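Local coordinates for mnemiopsin 1 (Mnemiopsis leidyi, PDB 5VP3), which emits light as a ctenophore photoprotein, a bioluminescent reaction of its bound substrate probably triggered when calcium fills its EF-hand loops, at residues Y13-S16 / W21-N24; V107-E112 / F189-Y194; D136-G139 / V143-E146. One frame throughout, in Å; residues are numbered along the deposited sequence.

Contact 1: residues Y13-S16 / W21-N24; sequences YLRS and WKFN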
loop_
_atom_site.group_PDB
_atom_site.type_symbol
_atom_site.label_atom_id
_atom_site.label_comp_id
_atom_site.label_asym_id
_atom_site.label_seq_id
_atom_site.Cartn_x
_atom_site.Cartn_y
_atom_site.Cartn_z
ATOM N N TYR A 13 1.467 17.272 5.225
ATOM C CA TYR A 13 0.043 17.461 4.998
ATOM C C TYR A 13 -0.687 17.776 6.298
ATOM O O TYR A 13 -1.539 18.667 6.343
ATOM C CB TYR A 13 -0.540 16.216 4.340
ATOM C CG TYR A 13 -2.014 16.210 4.394
ATOM C CD1 TYR A 13 -2.750 17.112 3.645
ATOM C CD2 TYR A 13 -2.683 15.332 5.211
ATOM C CE1 TYR A 13 -4.118 17.122 3.700
ATOM C CE2 TYR A 13 -4.059 15.329 5.278
ATOM C CZ TYR A 13 -4.768 16.229 4.517
ATOM O OH TYR A 13 -6.139 16.229 4.565
ATOM N N LEU A 14 -0.389 17.038 7.361
ATOM C CA LEU A 14 -1.091 17.253 8.610
ATOM C C LEU A 14 -0.863 18.671 9.095
ATOM O O LEU A 14 -1.814 19.377 9.457
ATOM C CB LEU A 14 -0.625 16.246 9.650
ATOM C CG LEU A 14 -1.009 14.801 9.309
ATOM C CD1 LEU A 14 -0.321 13.890 10.271
ATOM C CD2 LEU A 14 -2.557 14.606 9.351
ATOM N N ARG A 15 0.395 19.121 9.069
ATOM C CA ARG A 15 0.684 20.477 9.548
ATOM C C ARG A 15 0.013 21.534 8.666
ATOM O O ARG A 15 -0.402 22.582 9.163
ATOM C CB ARG A 15 2.195 20.729 9.614
ATOM C CG ARG A 15 3.013 19.802 10.540
ATOM C CD ARG A 15 2.254 19.346 11.816
ATOM N NE ARG A 15 3.086 18.460 12.653
ATOM C CZ ARG A 15 2.636 17.431 13.383
ATOM N NH1 ARG A 15 1.349 17.106 13.407
ATOM N NH2 ARG A 15 3.483 16.721 14.113
ATOM N N SER A 16 -0.137 21.257 7.369
ATOM C CA SER A 16 -0.798 22.193 6.474
ATOM C C SER A 16 -2.267 22.405 6.823
ATOM O O SER A 16 -2.820 23.450 6.462
ATOM C CB SER A 16 -0.677 21.715 5.025
ATOM O OG SER A 16 -1.492 20.581 4.756
ATOM N N TRP A 21 -1.104 15.946 15.388
ATOM C CA TRP A 21 -0.831 14.570 15.791
ATOM C C TRP A 21 0.655 14.357 16.033
ATOM O O TRP A 21 1.512 14.861 15.282
ATOM C CB TRP A 21 -1.345 13.606 14.714
ATOM C CG TRP A 21 -1.065 12.171 14.923
ATOM C CD1 TRP A 21 -1.898 11.239 15.508
ATOM C CD2 TRP A 21 0.108 11.470 14.532
ATOM N NE1 TRP A 21 -1.292 10.008 15.511
ATOM C CE2 TRP A 21 -0.061 10.121 14.916
ATOM C CE3 TRP A 21 1.299 11.849 13.904
ATOM C CZ2 TRP A 21 0.911 9.153 14.674
ATOM C CZ3 TRP A 21 2.260 10.889 13.674
ATOM C CH2 TRP A 21 2.065 9.562 14.047
ATOM N N LYS A 22 0.949 13.576 17.085
ATOM C CA LYS A 22 2.302 13.199 17.471
ATOM C C LYS A 22 2.431 11.694 17.575
ATOM O O LYS A 22 1.572 11.010 18.136
ATOM C CB LYS A 22 2.703 13.817 18.848
ATOM C CG LYS A 22 3.103 15.280 18.798
ATOM C CD LYS A 22 4.092 15.529 17.637
ATOM C CE LYS A 22 4.944 16.773 17.844
ATOM N NZ LYS A 22 4.184 17.993 17.467
ATOM N N PHE A 23 3.555 11.194 17.108
ATOM C CA PHE A 23 3.811 9.766 17.144
ATOM C C PHE A 23 4.210 9.290 18.541
ATOM O O PHE A 23 5.059 9.892 19.205
ATOM C CB PHE A 23 4.919 9.429 16.142
ATOM C CG PHE A 23 5.313 7.980 16.152
ATOM C CD1 PHE A 23 4.387 7.003 15.860
ATOM C CD2 PHE A 23 6.603 7.600 16.471
ATOM C CE1 PHE A 23 4.735 5.673 15.878
ATOM C CE2 PHE A 23 6.948 6.264 16.483
ATOM C CZ PHE A 23 6.022 5.312 16.180
ATOM N N ASN A 24 3.621 8.178 18.965
ATOM C CA ASN A 24 4.033 7.494 20.193
ATOM C C ASN A 24 4.221 6.012 19.899
ATOM O O ASN A 24 3.240 5.294 19.677
ATOM C CB ASN A 24 3.008 7.691 21.302
ATOM C CG ASN A 24 3.250 6.779 22.485
ATOM O OD1 ASN A 24 4.383 6.306 22.722
ATOM N ND2 ASN A 24 2.176 6.508 23.241
#
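Arg-15, near the end of helix 9-16, grips the backbone of Trp-21 in the loop that turns back past it, closing the loop that follows this helix, near the N-terminus, against helix 101-117 of this EF-hand photoprotein. The polar part is a two-nitrogen, end-on grip on one oxygen. NH1 of Arg-15 donates to Trp-21 O at 2.9 Å, in the carbonyl plane and on a lone pair, while NH2 of Arg-15 reaches the same Trp-21 O at 3.0 Å from nearly straight ahead of the carbonyl. That oxygen lies almost exactly in the guanidinium plane, and both bonds are bent, as sharing one acceptor requires. NH1 also binds Asn-19 O. An arginine suits the place because its long chain, turned at chi2 (-34°), brings a flat group with several N-H donors to the carbonyl oxygens of Asn-19 and Trp-21.

The charged part is less favourable: Lys-22 crosses Arg-15 at about a right angle, with its NZ 3.7 Å from Arg-15 NH2. Lys-22 is exposed, so solvent probably screens the two charges.

The apolar part lies on the side of helix 101-117. Leu-14 and Trp-21 lean together toward Val-107, giving the bulky, partly covered indole apolar neighbours. Leu-14 CD1 comes obliquely to the Trp-21 ring, 4.5 Å from its CE3 atom.

Contact 2: residues V107-E112 / F189-Y194; sequences VFAEAE and FWMEPY. With CD (cadmium ion), chain E.
Met-191 reaches helix 101-117 with its sulfur. SD of Met-191 lies 3.9 Å from Ala-109 CB and 4.4 Å from Phe-108 CE2, so the thioether rests beside a small methyl and a ring together. The approach to Phe-108 is oblique: SD of Met-191 stands 5.5 Å from the centroid of the Phe-108 ring, 68° from its normal. Alanine suits the helix here because its short side chain lets the sulfur come close to the backbone, SD being 4.0 Å from Ala-109 CA. Methionine suits the other side, since a straight run through chi1 (-178°) and chi2 (177°) carries SD from the backbone following Trp-190 to the surface of helix 101-117.

Around this pair, Ile-124 of helix 123-135 touches both Phe-108 and Met-191, adding a third wall. Glu-112, one turn on from Phe-108, links helix 101-117 to the start of helix 123-135: its carboxylate accepts from Leu-123 N and Ile-124 N and forms a salt bridge with Arg-115.

Farther out, Lys-88 NZ binds Trp-190 O near the C-terminal part of helix 179-190, and Phe-189 CD2 sits 3.6 Å above the centre of the Trp-190 ring. Glu-192 binds a cadmium ion outside the EF-hand loops through OE1 and OE2, at 2.6 Å and 2.7 Å, with two waters; its OE1 also accepts from Lys-188 NZ. The heart of the arrangement is a buried Met-aromatic contact, joining the segment that follows the last EF-hand helix to helix 101-117.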
loop_
_atom_site.group_PDB
_atom_site.type_symbol
_atom_site.label_atom_id
_atom_site.label_comp_id
_atom_site.label_asym_id
_atom_site.label_seq_id
_atom_site.Cartn_x
_atom_site.Cartn_y
_atom_site.Cartn_z
ATOM N N VAL A 107 2.176 7.918 10.741
ATOM C CA VAL A 107 1.732 9.259 10.392
ATOM C C VAL A 107 0.933 9.222 9.107
ATOM O O VAL A 107 0.035 10.048 8.901
ATOM C CB VAL A 107 2.911 10.238 10.292
ATOM C CG1 VAL A 107 3.898 9.810 9.196
ATOM C CG2 VAL A 107 2.404 11.698 10.067
ATOM N N PHE A 108 1.256 8.292 8.205
ATOM C CA PHE A 108 0.431 8.121 7.016
ATOM C C PHE A 108 -1.001 7.740 7.397
ATOM O O PHE A 108 -1.968 8.257 6.813
ATOM C CB PHE A 108 1.048 7.065 6.097
ATOM C CG PHE A 108 0.177 6.720 4.926
ATOM C CD1 PHE A 108 0.149 7.537 3.814
ATOM C CD2 PHE A 108 -0.649 5.614 4.957
ATOM C CE1 PHE A 108 -0.666 7.259 2.752
ATOM C CE2 PHE A 108 -1.465 5.309 3.868
ATOM C CZ PHE A 108 -1.458 6.133 2.773
ATOM N N ALA A 109 -1.163 6.870 8.402
ATOM C CA ALA A 109 -2.505 6.451 8.795
ATOM C C ALA A 109 -3.315 7.629 9.317
ATOM O O ALA A 109 -4.520 7.727 9.046
ATOM C CB ALA A 109 -2.445 5.360 9.863
ATOM N N GLU A 110 -2.700 8.484 10.139
ATOM C CA GLU A 110 -3.394 9.684 10.593
ATOM C C GLU A 110 -3.767 10.582 9.420
ATOM O O GLU A 110 -4.864 11.147 9.393
ATOM C CB GLU A 110 -2.531 10.445 11.590
ATOM C CG GLU A 110 -3.142 11.739 12.078
ATOM C CD GLU A 110 -4.389 11.578 12.932
ATOM O OE1 GLU A 110 -4.596 10.494 13.505
ATOM O OE2 GLU A 110 -5.166 12.564 13.044
ATOM N N ALA A 111 -2.865 10.732 8.442
ATOM C CA ALA A 111 -3.166 11.568 7.282
ATOM C C ALA A 111 -4.338 11.009 6.469
ATOM O O ALA A 111 -5.174 11.769 5.983
ATOM C CB ALA A 111 -1.917 11.721 6.419
ATOM N N GLU A 112 -4.441 9.681 6.331
ATOM C CA GLU A 112 -5.629 9.121 5.697
ATOM C C GLU A 112 -6.885 9.418 6.513
ATOM O O GLU A 112 -7.945 9.681 5.946
ATOM C CB GLU A 112 -5.475 7.602 5.481
ATOM C CG GLU A 112 -4.515 7.226 4.361
ATOM C CD GLU A 112 -5.139 7.290 2.988
ATOM O OE1 GLU A 112 -5.969 6.415 2.619
ATOM O OE2 GLU A 112 -4.780 8.225 2.249
ATOM N N PHE A 189 -4.176 -5.014 3.737
ATOM C CA PHE A 189 -2.868 -5.476 3.287
ATOM C C PHE A 189 -1.813 -4.389 3.496
ATOM O O PHE A 189 -0.671 -4.686 3.851
ATOM C CB PHE A 189 -2.969 -5.926 1.808
ATOM C CG PHE A 189 -1.763 -6.724 1.283
ATOM C CD1 PHE A 189 -1.647 -8.102 1.522
ATOM C CD2 PHE A 189 -0.765 -6.102 0.509
ATOM C CE1 PHE A 189 -0.533 -8.846 1.029
ATOM C CE2 PHE A 189 0.340 -6.838 0.012
ATOM C CZ PHE A 189 0.445 -8.211 0.271
ATOM N N TRP A 190 -2.178 -3.139 3.316
ATOM C CA TRP A 190 -1.256 -2.050 3.291
ATOM C C TRP A 190 -1.330 -1.054 4.467
ATOM O O TRP A 190 -0.670 -0.060 4.434
ATOM C CB TRP A 190 -1.458 -1.264 2.016
ATOM C CG TRP A 190 -1.323 -1.954 0.734
ATOM C CD1 TRP A 190 -2.297 -2.283 -0.111
ATOM C CD2 TRP A 190 -0.121 -2.314 0.100
ATOM N NE1 TRP A 190 -1.797 -2.865 -1.205
ATOM C CE2 TRP A 190 -0.446 -2.891 -1.101
ATOM C CE3 TRP A 190 1.203 -2.215 0.451
ATOM C CZ2 TRP A 190 0.492 -3.372 -1.953
ATOM C CZ3 TRP A 190 2.118 -2.674 -0.382
ATOM C CH2 TRP A 190 1.771 -3.252 -1.580
ATOM N N MET A 191 -2.117 -1.317 5.487
ATOM C CA MET A 191 -2.262 -0.380 6.584
ATOM C C MET A 191 -2.812 -0.912 7.894
ATOM O O MET A 191 -2.187 -0.805 8.890
ATOM C CB MET A 191 -3.067 0.837 6.156
ATOM C CG MET A 191 -3.201 1.852 7.260
ATOM S SD MET A 191 -4.052 3.374 6.853
ATOM C CE MET A 191 -5.733 2.840 6.881
ATOM N N GLU A 192 -3.996 -1.457 7.874
ATOM C CA GLU A 192 -4.700 -1.744 9.082
ATOM C C GLU A 192 -4.318 -3.087 9.624
ATOM O O GLU A 192 -3.877 -3.938 8.912
ATOM C CB GLU A 192 -6.180 -1.725 8.833
ATOM C CG GLU A 192 -6.731 -0.373 8.553
ATOM C CD GLU A 192 -8.191 -0.412 8.213
ATOM O OE1 GLU A 192 -8.841 -1.403 8.489
ATOM O OE2 GLU A 192 -8.665 0.548 7.662
ATOM N N PRO A 193 -4.575 -3.271 10.900
ATOM C CA PRO A 193 -4.370 -4.582 11.489
ATOM C C PRO A 193 -5.297 -5.618 10.891
ATOM O O PRO A 193 -6.418 -5.339 10.584
ATOM C CB PRO A 193 -4.675 -4.354 12.957
ATOM C CG PRO A 193 -4.446 -2.933 13.171
ATOM C CD PRO A 193 -4.705 -2.222 11.906
ATOM N N TYR A 194 -4.801 -6.815 10.706
ATOM C CA TYR A 194 -5.645 -7.920 10.353
ATOM C C TYR A 194 -6.628 -8.216 11.456
ATOM O O TYR A 194 -6.293 -8.207 12.611
ATOM C CB TYR A 194 -4.835 -9.149 10.053
ATOM C CG TYR A 194 -4.052 -8.963 8.821
ATOM C CD1 TYR A 194 -4.651 -9.002 7.604
ATOM C CD2 TYR A 194 -2.729 -8.703 8.874
ATOM C CE1 TYR A 194 -3.939 -8.799 6.460
ATOM C CE2 TYR A 194 -2.011 -8.510 7.739
ATOM C CZ TYR A 194 -2.628 -8.550 6.534
ATOM O OH TYR A 194 -1.912 -8.361 5.406
HETATM CD CD CD E . -11.135 -0.138 8.430
HETATM O O HOH W 1 -12.367 -2.212 9.543
HETATM O O HOH W 2 -10.164 0.927 10.613
#

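Contact 3: residues D136-G139 / V143-E146; sequences DDDG and VDVE. With CD (cadmium ion), chain C.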
loop_
_atom_site.group_PDB
_atom_site.type_symbol
_atom_site.label_atom_id
_atom_site.label_comp_id
_atom_site.label_asym_id
_atom_site.label_seq_id
_atom_site.Cartn_x
_atom_site.Cartn_y
_atom_site.Cartn_z
ATOM N N ASP A 136 -7.228 -7.208 -13.301
ATOM C CA ASP A 136 -8.340 -7.720 -14.060
ATOM C C ASP A 136 -7.861 -8.106 -15.436
ATOM O O ASP A 136 -8.236 -7.459 -16.388
ATOM C CB ASP A 136 -9.428 -6.667 -14.171
ATOM C CG ASP A 136 -10.562 -7.104 -15.073
ATOM O OD1 ASP A 136 -10.697 -8.322 -15.316
ATOM O OD2 ASP A 136 -11.311 -6.216 -15.555
ATOM N N ASP A 137 -7.070 -9.157 -15.568
ATOM C CA ASP A 137 -6.536 -9.541 -16.871
ATOM C C ASP A 137 -7.611 -10.105 -17.789
ATOM O O ASP A 137 -7.397 -10.115 -19.006
ATOM C CB ASP A 137 -5.436 -10.574 -16.651
ATOM C CG ASP A 137 -4.308 -10.513 -17.693
ATOM O OD1 ASP A 137 -4.155 -9.505 -18.432
ATOM O OD2 ASP A 137 -3.559 -11.521 -17.716
ATOM N N ASP A 138 -8.746 -10.560 -17.207
ATOM C CA ASP A 138 -9.955 -11.017 -17.923
ATOM C C ASP A 138 -10.518 -9.961 -18.842
ATOM O O ASP A 138 -11.199 -10.285 -19.816
ATOM C CB ASP A 138 -11.108 -11.343 -16.928
ATOM C CG ASP A 138 -11.038 -12.726 -16.374
ATOM O OD1 ASP A 138 -10.149 -13.511 -16.770
ATOM O OD2 ASP A 138 -11.879 -13.034 -15.535
ATOM N N GLY A 139 -10.457 -8.708 -18.423
ATOM C CA GLY A 139 -11.326 -7.731 -19.045
ATOM C C GLY A 139 -12.749 -7.688 -18.551
ATOM O O GLY A 139 -13.550 -6.946 -19.131
ATOM N N VAL A 143 -12.299 -8.538 -10.292
ATOM C CA VAL A 143 -11.127 -9.318 -9.946
ATOM C C VAL A 143 -11.585 -10.648 -9.375
ATOM O O VAL A 143 -12.287 -10.682 -8.350
ATOM C CB VAL A 143 -10.238 -8.542 -8.969
ATOM C CG1 VAL A 143 -9.042 -9.369 -8.542
ATOM C CG2 VAL A 143 -9.794 -7.231 -9.633
ATOM N N ASP A 144 -11.201 -11.750 -10.038
ATOM C CA ASP A 144 -11.578 -13.081 -9.547
ATOM C C ASP A 144 -10.395 -13.713 -8.821
ATOM O O ASP A 144 -9.331 -13.100 -8.701
ATOM C CB ASP A 144 -12.130 -13.940 -10.700
ATOM C CG ASP A 144 -11.062 -14.452 -11.659
ATOM O OD1 ASP A 144 -9.861 -14.154 -11.480
ATOM O OD2 ASP A 144 -11.465 -15.192 -12.589
ATOM N N VAL A 145 -10.578 -14.925 -8.256
ATOM C CA VAL A 145 -9.571 -15.397 -7.302
ATOM C C VAL A 145 -8.255 -15.653 -8.003
ATOM O O VAL A 145 -7.189 -15.428 -7.413
ATOM C CB VAL A 145 -9.997 -16.655 -6.512
ATOM C CG1 VAL A 145 -11.212 -16.406 -5.717
ATOM C CG2 VAL A 145 -10.202 -17.821 -7.420
ATOM N N GLU A 146 -8.297 -16.167 -9.237
ATOM C CA GLU A 146 -7.050 -16.373 -9.989
ATOM C C GLU A 146 -6.357 -15.040 -10.243
ATOM O O GLU A 146 -5.140 -14.912 -10.067
ATOM C CB GLU A 146 -7.319 -17.096 -11.315
ATOM C CG GLU A 146 -7.592 -18.602 -11.216
ATOM C CD GLU A 146 -6.498 -19.395 -10.500
ATOM O OE1 GLU A 146 -5.333 -18.956 -10.477
ATOM O OE2 GLU A 146 -6.810 -20.467 -9.941
HETATM CD CD CD C . -11.333 -10.137 -14.148
HETATM O O HOH W 3 -9.192 -15.542 -14.401
HETATM O O HOH W 4 -12.686 -12.407 -13.590
#
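The carboxylates of Asp-138 and Asp-144 are the flat groups that meet here, their planes turned 76° apart and their side chains crossing at about a right angle. They approach through one oxygen each, Asp-138 OD2 lying 3.7 Å from Asp-144 OD2. The nearby cadmium ion probably offsets some of the repulsion, although Asp-138 is not among its ligands, and water 3 sits between the two groups, 2.9 Å from Asp-144 OD2 and rather farther from Asp-138 OD1.

A third carboxylate, of Asp-136, divides its work. OD1 of Asp-136 binds the cadmium ion at 2.2 Å, and OD2 accepts from the backbone N of Gly-141, which helps fix the group's rotation; chi1 of 174° swings it away from the backbone N and toward the ion. This is the calcium-binding loop of an EF-hand, set between helices 123-135 and 145-154, here occupied by cadmium. Asp-140, Thr-142 and Glu-147 contribute further ligands. Gly-139 suits the turn because its positive phi (81°) is easily reached without a side chain.

Asp-144 is the N-cap of helix 145-154: its OD1 accepts from the backbone N of Glu-147, a metal ligand through its side chain, and so probably helps to position it. Val-143 is buried against Tyr-132 and Leu-135, with its CG2 4.5 Å from Asp-136 N; its backbone pairs with Leu-177 of the partner EF-hand loop.

Contact 2 is buried near the middle of the chain, whereas contacts 1 and 3 are partly buried and lie on opposite sides of the centre, about 38 Å apart between their centres. Contacts 1 and 2 share helix 101-117: Leu-14 CD2 packs on Ala-111 CA and Trp-21 CD1 on Glu-110 OE1, on a different side of the helix from the Ala-109 surface that receives Met-191. Contact 3 touches neither, though in sequence it is nested inside the loop that contact 2 closes. Chemistry follows place: sulfur and apolar packing in the core, a guanidinium bound to a backbone oxygen at the N-terminal edge, and gathered carboxylates about a metal at the far end.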